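Local atomic coordinates of tRNA nucleotidyl transferase-related protein (Thermotoga maritima, PDB entry 3H38), a protein that adds the CCA end to tRNA from CTP and ATP as a class II nucleotidyltransferase, with magnesium as cofactor, this chain being the C-terminal half of the protein. Residues R216-Q219 and E220-I224; I234-M237 and A238-D241; T250-P254 and S255-K259; M260-L263 and F264-I267. All coordinates share one frame; numbering follows the deposited sequence.

Contact 1 (R216-Q219 and E220-I224)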
loop_
_atom_site.group_PDB
_atom_site.type_symbol
_atom_site.label_atom_id
_atom_site.label_comp_id
_atom_site.label_asym_id
_atom_site.label_seq_id
_atom_site.Cartn_x
_atom_site.Cartn_y
_atom_site.Cartn_z
ATOM N N ARG A 216 -6.720 -9.023 -6.464
ATOM C CA ARG A 216 -5.688 -8.459 -7.310
ATOM C C ARG A 216 -5.784 -6.946 -7.183
ATOM O O ARG A 216 -4.802 -6.253 -6.953
ATOM C CB ARG A 216 -5.851 -8.946 -8.756
ATOM C CG ARG A 216 -5.856 -10.497 -8.905
ATOM C CD ARG A 216 -5.658 -10.934 -10.384
ATOM N NE ARG A 216 -4.434 -10.326 -10.913
ATOM C CZ ARG A 216 -4.347 -9.607 -12.027
ATOM N NH1 ARG A 216 -3.163 -9.096 -12.369
ATOM N NH2 ARG A 216 -5.417 -9.410 -12.804
ATOM N N LEU A 217 -7.004 -6.452 -7.290
ATOM C CA LEU A 217 -7.303 -5.045 -7.154
ATOM C C LEU A 217 -6.890 -4.520 -5.764
ATOM O O LEU A 217 -6.295 -3.440 -5.641
ATOM C CB LEU A 217 -8.802 -4.858 -7.365
ATOM C CG LEU A 217 -9.450 -4.315 -8.647
ATOM C CD1 LEU A 217 -8.565 -4.370 -9.842
ATOM C CD2 LEU A 217 -10.787 -5.014 -8.897
ATOM N N ARG A 218 -7.191 -5.284 -4.715
ATOM C CA ARG A 218 -6.912 -4.811 -3.370
ATOM C C ARG A 218 -5.419 -4.596 -3.269
ATOM O O ARG A 218 -4.930 -3.594 -2.717
ATOM C CB ARG A 218 -7.394 -5.821 -2.320
ATOM C CG ARG A 218 -6.780 -5.641 -0.948
ATOM C CD ARG A 218 -7.515 -6.397 0.154
ATOM N NE ARG A 218 -6.780 -6.255 1.406
ATOM C CZ ARG A 218 -7.152 -6.780 2.573
ATOM N NH1 ARG A 218 -6.415 -6.591 3.650
ATOM N NH2 ARG A 218 -8.247 -7.500 2.663
ATOM N N GLN A 219 -4.680 -5.531 -3.834
ATOM C CA GLN A 219 -3.263 -5.478 -3.666
ATOM C C GLN A 219 -2.659 -4.273 -4.375
ATOM O O GLN A 219 -1.698 -3.679 -3.877
ATOM C CB GLN A 219 -2.602 -6.767 -4.135
ATOM C CG GLN A 219 -1.107 -6.710 -3.899
ATOM C CD GLN A 219 -0.310 -7.223 -5.078
ATOM O OE1 GLN A 219 0.208 -6.437 -5.888
ATOM N NE2 GLN A 219 -0.211 -8.549 -5.191
ATOM N N GLU A 220 -3.203 -3.904 -5.531
ATOM C CA GLU A 220 -2.714 -2.707 -6.206
ATOM C C GLU A 220 -3.161 -1.474 -5.408
ATOM O O GLU A 220 -2.516 -0.421 -5.423
ATOM C CB GLU A 220 -3.201 -2.648 -7.656
ATOM C CG GLU A 220 -2.520 -3.667 -8.597
ATOM C CD GLU A 220 -0.985 -3.577 -8.621
ATOM O OE1 GLU A 220 -0.450 -2.457 -8.572
ATOM O OE2 GLU A 220 -0.310 -4.630 -8.688
ATOM N N LEU A 221 -4.262 -1.628 -4.686
ATOM C CA LEU A 221 -4.744 -0.565 -3.823
ATOM C C LEU A 221 -3.828 -0.348 -2.637
ATOM O O LEU A 221 -3.460 0.784 -2.355
ATOM C CB LEU A 221 -6.166 -0.847 -3.352
ATOM C CG LEU A 221 -7.277 0.122 -3.780
ATOM C CD1 LEU A 221 -6.845 1.084 -4.873
ATOM C CD2 LEU A 221 -8.539 -0.645 -4.195
ATOM N N GLU A 222 -3.463 -1.414 -1.929
ATOM C CA GLU A 222 -2.574 -1.232 -0.784
ATOM C C GLU A 222 -1.290 -0.574 -1.277
ATOM O O GLU A 222 -0.708 0.297 -0.623
ATOM C CB GLU A 222 -2.302 -2.562 -0.073
ATOM C CG GLU A 222 -3.482 -3.057 0.756
ATOM C CD GLU A 222 -3.675 -4.565 0.715
ATOM O OE1 GLU A 222 -3.205 -5.219 -0.253
ATOM O OE2 GLU A 222 -4.321 -5.100 1.649
ATOM N N LYS A 223 -0.846 -0.979 -2.439
ATOM C CA LYS A 223 0.374 -0.478 -3.008
ATOM C C LYS A 223 0.315 0.997 -3.299
ATOM O O LYS A 223 1.201 1.718 -2.943
ATOM C CB LYS A 223 0.661 -1.224 -4.287
ATOM C CG LYS A 223 1.951 -1.909 -4.373
ATOM C CD LYS A 223 1.715 -3.070 -5.256
ATOM C CE LYS A 223 2.939 -3.828 -5.581
ATOM N NZ LYS A 223 2.625 -4.761 -6.695
ATOM N N ILE A 224 -0.758 1.449 -3.904
ATOM C CA ILE A 224 -1.032 2.888 -3.956
ATOM C C ILE A 224 -0.940 3.551 -2.567
ATOM O O ILE A 224 -0.318 4.604 -2.411
ATOM C CB ILE A 224 -2.416 3.198 -4.527
ATOM C CG1 ILE A 224 -2.343 3.298 -6.049
ATOM C CG2 ILE A 224 -2.927 4.518 -3.959
ATOM C CD1 ILE A 224 -3.697 3.256 -6.703
#
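Arg218 crosses Glu222, one helical turn further on, and bonds a single carboxylate oxygen of it. Arg218 NE is 2.7 Å from Glu222 OE2 in this salt bridge, and the N-H points at the oxygen almost straight, at 165°. OE2 sits at the edge of the guanidinium, close to its plane, whereas NE approaches OE2 from above the carboxylate plane; the two flat groups are turned 64° apart. A second, weak bond runs from Arg218 NH1 to the same Glu222 OE2 at 3.3 Å. CG of Arg218 is anti to the backbone N (chi1 162°); the extended chain runs out across the helix, and Glu222 bends back from the next turn to meet NE. With an alanine here the guanidinium is gone, and the Glu222 carboxylate would probably lose its charged mate and be freer to turn.

Beside this pair, Gln219 and Lys223 run the same way, and Lys223 NZ bonds to Gln219 OE1 at 3.0 Å. Both pairs are i, i+4 contacts on helix 214-225, within the probable RNA-binding region of the poly(A) polymerase family. Lys223 NZ also makes a salt bridge to Glu220 OE2 at 3.6 Å. Glu220 has salt bridges to Arg183 and Arg180, both nucleotide-binding, an arrangement consistent with a second-shell role in positioning them. The backbone below is regular helix, with Glu222 N to Arg218 O at 2.7 Å. On the buried flank, Leu221 packs on Leu179 of helix 177-187.

Contact 2 (I234-M237 and A238-D241)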
loop_
_atom_site.group_PDB
_atom_site.type_symbol
_atom_site.label_atom_id
_atom_site.label_comp_id
_atom_site.label_asym_id
_atom_site.label_seq_id
_atom_site.Cartn_x
_atom_site.Cartn_y
_atom_site.Cartn_z
ATOM N N ILE A 234 -5.621 9.007 -5.108
ATOM C CA ILE A 234 -7.031 8.945 -4.811
ATOM C C ILE A 234 -7.818 9.993 -5.605
ATOM O O ILE A 234 -8.857 9.689 -6.196
ATOM C CB ILE A 234 -7.250 9.125 -3.323
ATOM C CG1 ILE A 234 -6.674 7.910 -2.575
ATOM C CG2 ILE A 234 -8.727 9.333 -3.031
ATOM C CD1 ILE A 234 -6.904 7.980 -1.054
ATOM N N ARG A 235 -7.301 11.208 -5.682
ATOM C CA ARG A 235 -8.052 12.245 -6.392
ATOM C C ARG A 235 -7.973 11.950 -7.855
ATOM O O ARG A 235 -8.868 12.279 -8.625
ATOM C CB ARG A 235 -7.533 13.641 -6.059
ATOM C CG ARG A 235 -7.645 13.931 -4.563
ATOM C CD ARG A 235 -6.967 15.227 -4.204
ATOM N NE ARG A 235 -7.627 15.910 -3.094
ATOM C CZ ARG A 235 -6.996 16.718 -2.243
ATOM N NH1 ARG A 235 -7.656 17.326 -1.227
ATOM N NH2 ARG A 235 -5.688 16.892 -2.399
ATOM N N ARG A 236 -6.900 11.276 -8.235
ATOM C CA ARG A 236 -6.713 10.924 -9.632
ATOM C C ARG A 236 -7.708 9.826 -10.020
ATOM O O ARG A 236 -8.322 9.888 -11.080
ATOM C CB ARG A 236 -5.255 10.515 -9.883
ATOM C CG ARG A 236 -4.903 10.352 -11.343
ATOM C CD ARG A 236 -5.251 11.572 -12.196
ATOM N NE ARG A 236 -4.341 11.641 -13.330
ATOM C CZ ARG A 236 -4.599 12.218 -14.497
ATOM N NH1 ARG A 236 -3.678 12.207 -15.447
ATOM N NH2 ARG A 236 -5.763 12.793 -14.729
ATOM N N MET A 237 -7.884 8.837 -9.145
ATOM C CA MET A 237 -8.878 7.774 -9.348
ATOM C C MET A 237 -10.249 8.398 -9.526
ATOM O O MET A 237 -11.003 8.036 -10.411
ATOM C CB MET A 237 -8.915 6.842 -8.131
ATOM C CG MET A 237 -7.673 5.923 -8.027
ATOM S SD MET A 237 -7.540 4.910 -6.504
ATOM C CE MET A 237 -6.225 5.778 -5.649
ATOM N N ALA A 238 -10.566 9.361 -8.668
ATOM C CA ALA A 238 -11.855 9.991 -8.724
ATOM C C ALA A 238 -11.962 10.762 -10.040
ATOM O O ALA A 238 -12.943 10.635 -10.759
ATOM C CB ALA A 238 -12.041 10.875 -7.528
ATOM N N GLN A 239 -10.914 11.408 -10.458
ATOM C CA GLN A 239 -10.941 12.111 -11.706
ATOM C C GLN A 239 -11.265 11.165 -12.805
ATOM O O GLN A 239 -11.840 11.543 -13.769
ATOM C CB GLN A 239 -9.591 12.670 -12.015
ATOM C CG GLN A 239 -9.396 14.056 -11.655
ATOM C CD GLN A 239 -8.060 14.563 -12.089
ATOM O OE1 GLN A 239 -7.725 14.519 -13.259
ATOM N NE2 GLN A 239 -7.287 15.059 -11.145
ATOM N N PHE A 240 -10.814 9.935 -12.669
ATOM C CA PHE A 240 -11.034 8.926 -13.706
ATOM C C PHE A 240 -12.281 8.082 -13.479
ATOM O O PHE A 240 -12.550 7.166 -14.249
ATOM C CB PHE A 240 -9.817 8.005 -13.854
ATOM C CG PHE A 240 -8.689 8.600 -14.672
ATOM C CD1 PHE A 240 -8.946 9.227 -15.884
ATOM C CD2 PHE A 240 -7.374 8.521 -14.233
ATOM C CE1 PHE A 240 -7.909 9.759 -16.649
ATOM C CE2 PHE A 240 -6.352 9.048 -14.984
ATOM C CZ PHE A 240 -6.622 9.671 -16.201
ATOM N N ASP A 241 -13.024 8.384 -12.419
ATOM C CA ASP A 241 -14.220 7.617 -12.065
ATOM C C ASP A 241 -13.940 6.214 -11.564
ATOM O O ASP A 241 -14.829 5.374 -11.555
ATOM C CB ASP A 241 -15.186 7.542 -13.246
ATOM C CG ASP A 241 -15.854 8.870 -13.528
ATOM O OD1 ASP A 241 -16.093 9.189 -14.714
ATOM O OD2 ASP A 241 -16.119 9.606 -12.558
#
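Arg236 lays its guanidinium against the Phe240 ring. Phe240 CE2 stands over the centre of one face of the guanidinium and is 3.7 Å from Arg236 CZ, while Arg236 NH2 comes within 3.6 Å of Phe240 CZ. The two planes are inclined by 28°, so the groups overlap without being quite parallel. The Arg236 chain gets there with CG anti to the backbone N (chi1 -170°) and a bend at chi2 that carries the guanidinium along toward the C-terminal end of the helix, to Phe240.

Polar side-chain bonding is slighter. Arg236 NH2 makes a weak hydrogen bond to Gln239 OE1 at 3.0 Å, and that oxygen lies at the guanidinium edge, near its plane. The stronger partner of Arg236 is Glu185 on helix 177-187, which forms a salt bridge with NH1.

Main-chain bonds close helix 230-239. Ala238 N binds Ile234 O at 3.0 Å and Gln239 N binds Arg235 O at 2.9 Å. Asp241, with its positive phi of 70° after the last turn, marks a Schellman motif. Asp241 N also bonds to Ala238 O at 2.8 Å.

The guanidinium is thus faced by the ring on one side, weakly bonded at an edge by Gln239 and salt-bridged through NH1 to Glu185, so its rotation is probably restricted and its charge partly balanced.

Contact 3 (T250-P254 and S255-K259)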
loop_
_atom_site.group_PDB
_atom_site.type_symbol
_atom_site.label_atom_id
_atom_site.label_comp_id
_atom_site.label_asym_id
_atom_site.label_seq_id
_atom_site.Cartn_x
_atom_site.Cartn_y
_atom_site.Cartn_z
ATOM N N THR A 250 -19.991 4.109 -3.111
ATOM C CA THR A 250 -19.229 5.279 -2.667
ATOM C C THR A 250 -19.117 6.348 -3.765
ATOM O O THR A 250 -18.730 6.078 -4.922
ATOM C CB THR A 250 -17.798 4.979 -2.079
ATOM O OG1 THR A 250 -16.800 5.340 -3.028
ATOM C CG2 THR A 250 -17.595 3.538 -1.645
ATOM N N TYR A 251 -19.456 7.567 -3.368
ATOM C CA TYR A 251 -19.424 8.731 -4.236
ATOM C C TYR A 251 -18.364 9.662 -3.686
ATOM O O TYR A 251 -18.447 10.094 -2.522
ATOM C CB TYR A 251 -20.805 9.402 -4.244
ATOM C CG TYR A 251 -21.873 8.369 -4.425
ATOM C CD1 TYR A 251 -22.183 7.875 -5.694
ATOM C CD2 TYR A 251 -22.531 7.830 -3.325
ATOM C CE1 TYR A 251 -23.144 6.893 -5.865
ATOM C CE2 TYR A 251 -23.500 6.843 -3.482
ATOM C CZ TYR A 251 -23.801 6.379 -4.754
ATOM O OH TYR A 251 -24.767 5.403 -4.903
ATOM N N TYR A 252 -17.350 9.943 -4.508
ATOM C CA TYR A 252 -16.278 10.824 -4.077
ATOM C C TYR A 252 -16.668 12.273 -4.302
ATOM O O TYR A 252 -16.628 12.755 -5.434
ATOM C CB TYR A 252 -14.999 10.554 -4.837
ATOM C CG TYR A 252 -13.780 11.084 -4.104
ATOM C CD1 TYR A 252 -13.272 10.401 -2.994
ATOM C CD2 TYR A 252 -13.164 12.279 -4.485
ATOM C CE1 TYR A 252 -12.170 10.860 -2.305
ATOM C CE2 TYR A 252 -12.031 12.759 -3.792
ATOM C CZ TYR A 252 -11.545 12.033 -2.710
ATOM O OH TYR A 252 -10.444 12.458 -2.011
ATOM N N THR A 253 -17.035 12.956 -3.228
ATOM C CA THR A 253 -17.573 14.315 -3.319
ATOM C C THR A 253 -16.589 15.290 -2.679
ATOM O O THR A 253 -15.608 14.875 -2.068
ATOM C CB THR A 253 -18.920 14.434 -2.548
ATOM O OG1 THR A 253 -18.761 13.857 -1.246
ATOM C CG2 THR A 253 -20.069 13.710 -3.283
ATOM N N PRO A 254 -16.851 16.599 -2.807
ATOM C CA PRO A 254 -16.041 17.557 -2.040
ATOM C C PRO A 254 -16.090 17.278 -0.541
ATOM O O PRO A 254 -15.095 17.471 0.160
ATOM C CB PRO A 254 -16.664 18.890 -2.398
ATOM C CG PRO A 254 -17.167 18.654 -3.849
ATOM C CD PRO A 254 -17.736 17.270 -3.781
ATOM N N SER A 255 -17.214 16.761 -0.075
ATOM C CA SER A 255 -17.349 16.287 1.305
ATOM C C SER A 255 -16.425 15.104 1.601
ATOM O O SER A 255 -15.755 15.053 2.635
ATOM C CB SER A 255 -18.813 15.895 1.573
ATOM O OG SER A 255 -18.977 15.279 2.830
ATOM N N MET A 256 -16.384 14.140 0.700
ATOM C CA MET A 256 -15.526 12.979 0.948
ATOM C C MET A 256 -14.051 13.347 0.875
ATOM O O MET A 256 -13.250 12.847 1.648
ATOM C CB MET A 256 -15.807 11.828 -0.027
ATOM C CG MET A 256 -15.062 10.560 0.373
ATOM S SD MET A 256 -15.628 9.155 -0.584
ATOM C CE MET A 256 -17.157 8.780 0.255
ATOM N N ASP A 257 -13.715 14.218 -0.073
ATOM C CA ASP A 257 -12.345 14.647 -0.299
ATOM C C ASP A 257 -11.761 15.346 0.932
ATOM O O ASP A 257 -10.588 15.162 1.277
ATOM C CB ASP A 257 -12.311 15.584 -1.491
ATOM C CG ASP A 257 -10.904 15.987 -1.866
ATOM O OD1 ASP A 257 -10.556 17.175 -1.696
ATOM O OD2 ASP A 257 -10.140 15.111 -2.318
ATOM N N GLU A 258 -12.593 16.129 1.607
ATOM C CA GLU A 258 -12.146 16.865 2.779
ATOM C C GLU A 258 -11.801 15.877 3.849
ATOM O O GLU A 258 -10.795 16.028 4.540
ATOM C CB GLU A 258 -13.223 17.833 3.303
ATOM C CG GLU A 258 -13.667 18.873 2.290
ATOM C CD GLU A 258 -14.523 19.993 2.905
ATOM O OE1 GLU A 258 -14.628 21.069 2.268
ATOM O OE2 GLU A 258 -15.090 19.800 4.015
ATOM N N LYS A 259 -12.653 14.869 4.005
ATOM C CA LYS A 259 -12.450 13.897 5.071
ATOM C C LYS A 259 -11.193 13.165 4.733
ATOM O O LYS A 259 -10.377 12.874 5.599
ATOM C CB LYS A 259 -13.588 12.896 5.141
ATOM C CG LYS A 259 -14.887 13.449 5.641
ATOM C CD LYS A 259 -16.016 12.457 5.315
ATOM C CE LYS A 259 -17.362 12.915 5.882
ATOM N NZ LYS A 259 -18.477 12.018 5.478
#
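Thr253 is the N-cap of helix 254-274, and its hydroxyl does the capping: Met256 N donates to Thr253 OG1 at 3.1 Å, with an angle of 151° at the hydrogen. OG1 is placed between the backbone N and the carbonyl carbon (chi1 48°), which turns it toward the first turn. The carbonyl of the same residue takes the next amide, Asp257 N to Thr253 O at 2.8 Å.

Just before the cap, Tyr252 reaches forward alongside the first turn. Tyr252 OH donates to Asp257 OD2 at 2.7 Å, on the anti side of the carboxylate and 17° out of its plane, while Asp257 N lies over one ring face toward the rim. Asp257 OD2 also takes a salt bridge from Arg235 NE of helix 230-239. Met256 SD approaches the ring obliquely, 3.6 Å from Tyr252 CD1, in a Met-aromatic contact. A phenylalanine here has no hydroxyl, which is likely to leave Asp257 OD2 with one bond fewer and the carboxylate less firmly fixed.

With Pro254, in the first helical position, having no N-H to leave unpaired, this is a typical threonine-capped helix start.

Contact 4 (M260-L263 and F264-I267)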
loop_
_atom_site.group_PDB
_atom_site.type_symbol
_atom_site.label_atom_id
_atom_site.label_comp_id
_atom_site.label_asym_id
_atom_site.label_seq_id
_atom_site.Cartn_x
_atom_site.Cartn_y
_atom_site.Cartn_z
ATOM N N MET A 260 -11.034 12.851 3.472
ATOM C CA MET A 260 -9.883 12.141 3.017
ATOM C C MET A 260 -8.621 12.944 3.237
ATOM O O MET A 260 -7.645 12.419 3.707
ATOM C CB MET A 260 -10.077 11.768 1.567
ATOM C CG MET A 260 -9.462 10.499 1.137
ATOM S SD MET A 260 -9.730 9.022 2.089
ATOM C CE MET A 260 -11.425 9.043 2.313
ATOM N N GLU A 261 -8.657 14.224 2.937
ATOM C CA GLU A 261 -7.539 15.092 3.288
ATOM C C GLU A 261 -7.228 15.092 4.806
ATOM O O GLU A 261 -6.101 14.807 5.208
ATOM C CB GLU A 261 -7.794 16.497 2.777
ATOM C CG GLU A 261 -6.730 17.474 3.150
ATOM C CD GLU A 261 -6.981 18.840 2.547
ATOM O OE1 GLU A 261 -7.915 18.946 1.717
ATOM O OE2 GLU A 261 -6.252 19.799 2.902
ATOM N N ASN A 262 -8.225 15.381 5.645
ATOM C CA ASN A 262 -8.053 15.244 7.090
ATOM C C ASN A 262 -7.469 13.894 7.471
ATOM O O ASN A 262 -6.598 13.805 8.339
ATOM C CB ASN A 262 -9.376 15.415 7.843
ATOM C CG ASN A 262 -9.975 16.804 7.681
ATOM O OD1 ASN A 262 -11.180 16.996 7.855
ATOM N ND2 ASN A 262 -9.144 17.768 7.332
ATOM N N LEU A 263 -7.983 12.846 6.833
ATOM C CA LEU A 263 -7.591 11.476 7.119
ATOM C C LEU A 263 -6.073 11.353 7.041
ATOM O O LEU A 263 -5.425 11.035 8.027
ATOM C CB LEU A 263 -8.257 10.539 6.106
ATOM C CG LEU A 263 -8.242 9.009 6.246
ATOM C CD1 LEU A 263 -7.333 8.357 5.210
ATOM C CD2 LEU A 263 -7.933 8.550 7.669
ATOM N N PHE A 264 -5.517 11.630 5.866
ATOM C CA PHE A 264 -4.090 11.429 5.623
ATOM C C PHE A 264 -3.221 12.317 6.486
ATOM O O PHE A 264 -2.245 11.842 7.062
ATOM C CB PHE A 264 -3.753 11.570 4.132
ATOM C CG PHE A 264 -4.138 10.357 3.319
ATOM C CD1 PHE A 264 -5.193 10.409 2.413
ATOM C CD2 PHE A 264 -3.467 9.135 3.508
ATOM C CE1 PHE A 264 -5.555 9.277 1.670
ATOM C CE2 PHE A 264 -3.821 7.982 2.779
ATOM C CZ PHE A 264 -4.859 8.046 1.853
ATOM N N ARG A 265 -3.593 13.591 6.591
ATOM C CA ARG A 265 -2.897 14.532 7.468
ATOM C C ARG A 265 -2.674 13.946 8.853
ATOM O O ARG A 265 -1.594 14.086 9.443
ATOM C CB ARG A 265 -3.665 15.869 7.612
ATOM C CG ARG A 265 -2.959 16.869 8.572
ATOM C CD ARG A 265 -3.903 17.935 9.237
ATOM N NE ARG A 265 -4.878 18.425 8.274
ATOM C CZ ARG A 265 -6.201 18.389 8.411
ATOM N NH1 ARG A 265 -6.954 18.832 7.414
ATOM N NH2 ARG A 265 -6.776 17.949 9.526
ATOM N N ASN A 266 -3.702 13.289 9.370
ATOM C CA ASN A 266 -3.720 12.897 10.763
ATOM C C ASN A 266 -3.205 11.494 10.989
ATOM O O ASN A 266 -2.940 11.086 12.119
ATOM C CB ASN A 266 -5.128 13.062 11.324
ATOM C CG ASN A 266 -5.482 14.515 11.563
ATOM O OD1 ASN A 266 -4.703 15.248 12.160
ATOM N ND2 ASN A 266 -6.651 14.943 11.085
ATOM N N ILE A 267 -3.047 10.757 9.905
ATOM C CA ILE A 267 -2.662 9.361 10.016
ATOM C C ILE A 267 -1.297 9.136 10.699
ATOM O O ILE A 267 -1.146 8.211 11.502
ATOM C CB ILE A 267 -2.790 8.650 8.653
ATOM C CG1 ILE A 267 -4.234 8.132 8.494
ATOM C CG2 ILE A 267 -1.760 7.516 8.517
ATOM C CD1 ILE A 267 -4.521 7.461 7.175
#
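The backbone here is helix 254-274 in mid-course, with Phe264 N bonded to Met260 O and Arg265 N to Glu261 O, both at 3.1 Å. The backbone N-H of Asn266 is shared, bonding to Asn262 O and, more weakly, to Leu263 O.

Among the side chains, Leu263 and Phe264 meet closely although they are neighbours in sequence. The CD1 methyl of Leu263 sits over the centre of the Phe264 ring, 4.0 Å from the centroid and only 6° off the ring normal, a clear CH-pi contact. Phe264 has CG anti to its carbonyl carbon (chi1 -77°), which swings the ring back beside the preceding turn. There it lies alongside Met260, whose CG is 4.1 Å from Phe264 CE1 and whose sulfur approaches the ring obliquely in a Met-aromatic contact. Leu263 CD1 also touches Ile267 CD1 at 3.5 Å, one turn further on, so this single methyl serves two partners.

On the polar side, the guanidinium of Arg265 folds back so that Asn262 CA lies over one of its faces. Its charge is met by Glu360, with a further bond to the carbonyl of Leu355.

The apolar flank is closed by several helices: Met260 and Phe264 pack on Val283 of helix 279-287 and on Leu231 of helix 230-239, while Leu263 and Ile267 reach Cys349 of helix 345-352.

From the N terminus, contact 1 on helix 214-225 comes first, followed by contact 2 at the end of helix 230-239, contact 3 at the start of helix 254-274 and contact 4 further along that same helix. All are local and in series: none closes a long loop, and none nests within or crosses another. Space joins what sequence separates. Ile224 and Leu221 of contact 1 pack on Met237 of contact 2. Arg235 of contact 2 forms a salt bridge with Asp257 of contact 3, and Ile234 packs on Phe264 of contact 4. Together they tie helices 214-225, 230-239 and 254-274 together.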